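Local coordinates for protein putative angiotensinogen (Lampetra fluviatilis, PDB 5INW) that binds heparin, which promotes its inhibition of thrombin through a template mechanism, and belongs to the serpin family of protease inhibitors, at residues 218-222 and 223-227; 331-334 and 335-339. The protein carries 1 engineered substitution. One frame throughout, in Å; residues are numbered along the deposited sequence.

How the interactions relate
Both interactions are local contacts at the C-terminal ends of helices in one serpin fold. Interaction 1 comes first along the chain. It closes helix 208-221 and begins the loop to strand 238-251, over the large mixed sheet. Interaction 2 lies in the last turns of helix 328-337 and its exit, beside the three-stranded antiparallel sheet 287-313. Their centres are 37 Å apart, on opposite sides of the chain's centre. Their nearest atoms are about 22 Å apart. Interaction 1 packs on the large sheet, where F227 touches strand 405-417; that strand's place in the sheet is consistent with an inserted, cleaved reactive loop. Interaction 2 instead meets the separate C-terminal peptide chain.

Interaction 1 of 2, residues 218-222 and 223-227; sequences YIEKV and TSKKF
The C-terminal end of helix 208-221, which corresponds to helix F of the serpin fold, is closed where T223 and K225 bond back to I219 and E220. E220 O takes two backbone donors, T223 N and K225 N, each at 3.2 Å. They come from opposite faces of its carbonyl plane. The bond from K225 N, an i to i+5 link, is nearly straight, at 173°. S224 and K225 have positive phi angles, in keeping with the turn that brings K225 N back to E220 O. T223 OG1 donates to I219 O at 2.7 Å and stands above that carbonyl plane. A chi1 of 62° puts the hydroxyl between its own N and C, facing the helix end. E220 runs extended across K225: its CG lies 3.5 Å from K225 CA, and its OE2 lies 3.5 Å from K225 CG. The acid thus rests against the aliphatic part of the lysine. E220 OE2 and K225 NZ are 4.5 Å apart, beyond a salt bridge. On the sheet side, I219 touches F177 and T223 touches V245. F227 reaches K409 and E411 of strand 405-417. F227 O sits 3.6 Å from I219 CG2, and F227 CB lies 4.0 Å from that same methyl.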
loop_
_atom_site.group_PDB
_atom_site.type_symbol
_atom_site.label_atom_id
_atom_site.label_comp_id
_atom_site.label_asym_id
_atom_site.label_seq_id
_atom_site.Cartn_x
_atom_site.Cartn_y
_atom_site.Cartn_z
ATOM N N TYR A 218 -0.830 -21.575 6.180
ATOM C CA TYR A 218 -0.870 -20.776 7.406
ATOM C C TYR A 218 -1.409 -19.388 7.164
ATOM O O TYR A 218 -2.187 -18.881 7.964
ATOM C CB TYR A 218 0.511 -20.640 8.036
ATOM C CG TYR A 218 0.468 -19.984 9.422
ATOM C CD1 TYR A 218 0.329 -20.756 10.595
ATOM C CD2 TYR A 218 0.575 -18.604 9.563
ATOM C CE1 TYR A 218 0.326 -20.159 11.851
ATOM C CE2 TYR A 218 0.554 -18.017 10.802
ATOM C CZ TYR A 218 0.421 -18.785 11.935
ATOM O OH TYR A 218 0.396 -18.153 13.148
ATOM N N ILE A 219 -0.970 -18.765 6.072
ATOM C CA ILE A 219 -1.389 -17.409 5.771
ATOM C C ILE A 219 -2.890 -17.390 5.528
ATOM O O ILE A 219 -3.608 -16.528 6.054
ATOM C CB ILE A 219 -0.600 -16.825 4.602
ATOM C CG1 ILE A 219 0.806 -16.568 5.059
ATOM C CG2 ILE A 219 -1.203 -15.526 4.109
ATOM C CD1 ILE A 219 1.763 -16.361 3.922
ATOM N N GLU A 220 -3.351 -18.356 4.749
ATOM C CA GLU A 220 -4.758 -18.466 4.415
ATOM C C GLU A 220 -5.625 -18.712 5.644
ATOM O O GLU A 220 -6.676 -18.115 5.763
ATOM C CB GLU A 220 -4.960 -19.587 3.404
ATOM C CG GLU A 220 -6.317 -19.561 2.746
ATOM C CD GLU A 220 -6.492 -20.643 1.705
ATOM O OE1 GLU A 220 -5.639 -20.703 0.786
ATOM O OE2 GLU A 220 -7.482 -21.418 1.811
ATOM N N LYS A 221 -5.187 -19.596 6.532
ATOM C CA LYS A 221 -5.894 -19.877 7.786
ATOM C C LYS A 221 -6.144 -18.594 8.543
ATOM O O LYS A 221 -7.271 -18.276 8.899
ATOM C CB LYS A 221 -5.100 -20.914 8.651
ATOM C CG LYS A 221 -5.304 -22.370 8.226
ATOM C CD LYS A 221 -4.264 -23.248 8.914
ATOM C CE LYS A 221 -4.462 -24.725 8.599
ATOM N NZ LYS A 221 -4.033 -25.597 9.740
ATOM N N VAL A 222 -5.115 -17.796 8.671
ATOM C CA VAL A 222 -5.184 -16.569 9.454
ATOM C C VAL A 222 -5.833 -15.325 8.744
ATOM O O VAL A 222 -5.848 -14.246 9.287
ATOM C CB VAL A 222 -3.756 -16.241 9.959
ATOM C CG1 VAL A 222 -3.744 -15.014 10.843
ATOM C CG2 VAL A 222 -3.203 -17.413 10.781
ATOM N N THR A 223 -6.367 -15.447 7.538
ATOM C CA THR A 223 -6.850 -14.280 6.781
ATOM C C THR A 223 -8.160 -14.637 6.036
ATOM O O THR A 223 -8.457 -14.126 4.949
ATOM C CB THR A 223 -5.730 -13.816 5.807
ATOM O OG1 THR A 223 -5.415 -14.849 4.848
ATOM C CG2 THR A 223 -4.446 -13.468 6.538
ATOM N N SER A 224 -8.949 -15.521 6.670
ATOM C CA SER A 224 -10.106 -16.248 6.079
ATOM C C SER A 224 -10.076 -16.313 4.555
ATOM O O SER A 224 -10.883 -15.661 3.885
ATOM C CB SER A 224 -11.438 -15.657 6.564
ATOM O OG SER A 224 -11.614 -15.921 7.933
ATOM N N LYS A 225 -9.106 -17.051 4.020
ATOM C CA LYS A 225 -9.040 -17.357 2.585
ATOM C C LYS A 225 -9.005 -16.165 1.615
ATOM O O LYS A 225 -9.230 -16.337 0.416
ATOM C CB LYS A 225 -10.168 -18.331 2.184
ATOM C CG LYS A 225 -10.246 -19.610 3.031
ATOM C CD LYS A 225 -11.052 -20.723 2.353
ATOM C CE LYS A 225 -10.981 -22.032 3.124
ATOM N NZ LYS A 225 -11.613 -23.151 2.368
ATOM N N LYS A 226 -8.682 -14.975 2.108
ATOM C CA LYS A 226 -8.506 -13.829 1.214
ATOM C C LYS A 226 -7.128 -13.881 0.561
ATOM O O LYS A 226 -6.933 -13.405 -0.543
ATOM C CB LYS A 226 -8.658 -12.522 1.986
ATOM C CG LYS A 226 -10.086 -12.214 2.422
ATOM C CD LYS A 226 -10.981 -12.055 1.175
ATOM C CE LYS A 226 -12.266 -11.278 1.446
ATOM N NZ LYS A 226 -13.264 -12.014 2.283
ATOM N N PHE A 227 -6.172 -14.452 1.278
ATOM C CA PHE A 227 -4.817 -14.542 0.818
ATOM C C PHE A 227 -4.347 -16.002 0.775
ATOM O O PHE A 227 -3.798 -16.526 1.752
ATOM C CB PHE A 227 -3.936 -13.728 1.757
ATOM C CG PHE A 227 -4.223 -12.269 1.746
ATOM C CD1 PHE A 227 -5.154 -11.739 2.580
ATOM C CD2 PHE A 227 -3.554 -11.435 0.876
ATOM C CE1 PHE A 227 -5.415 -10.406 2.563
ATOM C CE2 PHE A 227 -3.812 -10.098 0.847
ATOM C CZ PHE A 227 -4.738 -9.575 1.698
#

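Interaction 2 of 2, residues 331-334 and 335-339; sequences LEEW and LSLLG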
loop_
_atom_site.group_PDB
_atom_site.type_symbol
_atom_site.label_atom_id
_atom_site.label_comp_id
_atom_site.label_asym_id
_atom_site.label_seq_id
_atom_site.Cartn_x
_atom_site.Cartn_y
_atom_site.Cartn_z
ATOM N N LEU A 331 -0.908 16.531 0.016
ATOM C CA LEU A 331 -2.114 15.883 0.508
ATOM C C LEU A 331 -2.898 16.820 1.401
ATOM O O LEU A 331 -4.111 16.968 1.232
ATOM C CB LEU A 331 -1.789 14.581 1.249
ATOM C CG LEU A 331 -2.949 13.878 1.990
ATOM C CD1 LEU A 331 -4.012 13.479 0.983
ATOM C CD2 LEU A 331 -2.450 12.687 2.776
ATOM N N GLU A 332 -2.221 17.466 2.344
ATOM C CA GLU A 332 -2.928 18.402 3.224
ATOM C C GLU A 332 -3.516 19.549 2.444
ATOM O O GLU A 332 -4.633 19.956 2.735
ATOM C CB GLU A 332 -2.040 18.872 4.362
ATOM C CG GLU A 332 -2.043 17.847 5.488
ATOM C CD GLU A 332 -0.765 17.783 6.284
ATOM O OE1 GLU A 332 0.273 18.223 5.788
ATOM O OE2 GLU A 332 -0.799 17.267 7.408
ATOM N N GLU A 333 -2.764 20.005 1.436
ATOM C CA GLU A 333 -3.223 21.007 0.466
ATOM C C GLU A 333 -4.550 20.608 -0.152
ATOM O O GLU A 333 -5.563 21.264 0.084
ATOM C CB GLU A 333 -2.180 21.275 -0.649
ATOM C CG GLU A 333 -1.277 22.497 -0.435
ATOM C CD GLU A 333 -1.989 23.829 -0.655
ATOM O OE1 GLU A 333 -2.754 23.977 -1.653
ATOM O OE2 GLU A 333 -1.784 24.738 0.178
ATOM N N TRP A 334 -4.547 19.507 -0.900
ATOM C CA TRP A 334 -5.767 18.985 -1.545
ATOM C C TRP A 334 -6.965 18.805 -0.625
ATOM O O TRP A 334 -8.093 18.998 -1.069
ATOM C CB TRP A 334 -5.491 17.639 -2.207
ATOM C CG TRP A 334 -4.773 17.731 -3.509
ATOM C CD1 TRP A 334 -4.845 18.746 -4.403
ATOM C CD2 TRP A 334 -3.922 16.733 -4.103
ATOM N NE1 TRP A 334 -4.068 18.472 -5.489
ATOM C CE2 TRP A 334 -3.488 17.243 -5.335
ATOM C CE3 TRP A 334 -3.473 15.477 -3.703
ATOM C CZ2 TRP A 334 -2.626 16.539 -6.179
ATOM C CZ3 TRP A 334 -2.602 14.772 -4.553
ATOM C CH2 TRP A 334 -2.194 15.308 -5.768
ATOM N N LEU A 335 -6.709 18.453 0.644
ATOM C CA LEU A 335 -7.766 18.273 1.656
ATOM C C LEU A 335 -8.324 19.576 2.223
ATOM O O LEU A 335 -9.492 19.644 2.584
ATOM C CB LEU A 335 -7.256 17.439 2.813
ATOM C CG LEU A 335 -7.009 15.989 2.470
ATOM C CD1 LEU A 335 -6.064 15.379 3.492
ATOM C CD2 LEU A 335 -8.328 15.228 2.402
ATOM N N SER A 336 -7.465 20.575 2.358
ATOM C CA SER A 336 -7.889 21.926 2.671
ATOM C C SER A 336 -8.672 22.569 1.516
ATOM O O SER A 336 -9.667 23.250 1.783
ATOM C CB SER A 336 -6.692 22.804 3.051
ATOM O OG SER A 336 -6.949 24.162 2.759
ATOM N N LEU A 337 -8.237 22.385 0.260
ATOM C CA LEU A 337 -8.945 22.981 -0.915
ATOM C C LEU A 337 -10.329 22.393 -1.102
ATOM O O LEU A 337 -11.210 23.067 -1.634
ATOM C CB LEU A 337 -8.161 22.836 -2.229
ATOM C CG LEU A 337 -6.812 23.570 -2.439
ATOM C CD1 LEU A 337 -6.160 23.131 -3.739
ATOM C CD2 LEU A 337 -6.938 25.090 -2.402
ATOM N N LEU A 338 -10.516 21.148 -0.651
ATOM C CA LEU A 338 -11.843 20.515 -0.574
ATOM C C LEU A 338 -12.722 21.133 0.513
ATOM O O LEU A 338 -12.389 21.055 1.704
ATOM C CB LEU A 338 -11.714 19.004 -0.298
ATOM C CG LEU A 338 -11.160 18.220 -1.479
ATOM C CD1 LEU A 338 -10.671 16.856 -1.042
ATOM C CD2 LEU A 338 -12.192 18.080 -2.582
ATOM N N GLY A 339 -13.851 21.714 0.101
ATOM C CA GLY A 339 -14.885 22.166 1.028
ATOM C C GLY A 339 -15.843 21.027 1.318
ATOM O O GLY A 339 -15.542 19.863 1.014
#
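From L331 to L338 the backbone makes four successive i to i+4 bonds, beginning with L335 N to L331 O and S336 N to E332 O. L337 N lies 2.9 Å from E333 O, nearly in line with the C=O bond, whereas L338 N lies 3.3 Å from W334 O and above its carbonyl plane, as helix 328-337 runs out. One turn apart, L331 and L335 meet obliquely, with CD1 to CD1 at 3.8 Å. L331 has CG anti to its backbone N (chi1 172°), which brings its CD1 methyl to L335. The same pair faces the separate C-terminal peptide chain, L331 on its V24 and L335 on its Y17. An alanine at L335 would lose the methyl contact with L331 and is likely to open a gap beside Y17 of that peptide. L338 lays CG 3.2 Å from W334 O, beside the backbone bond. The W334 indole points into the fold, against V297 and I311, and NE1 bonds to D290. On the exposed flank, E333 OE1 approaches L337 CD1 at 4.1 Å. Thus the backbone holds the helix, while L331 and L335 give the peptide chain an apolar surface, with E332 packing on its R22 alongside.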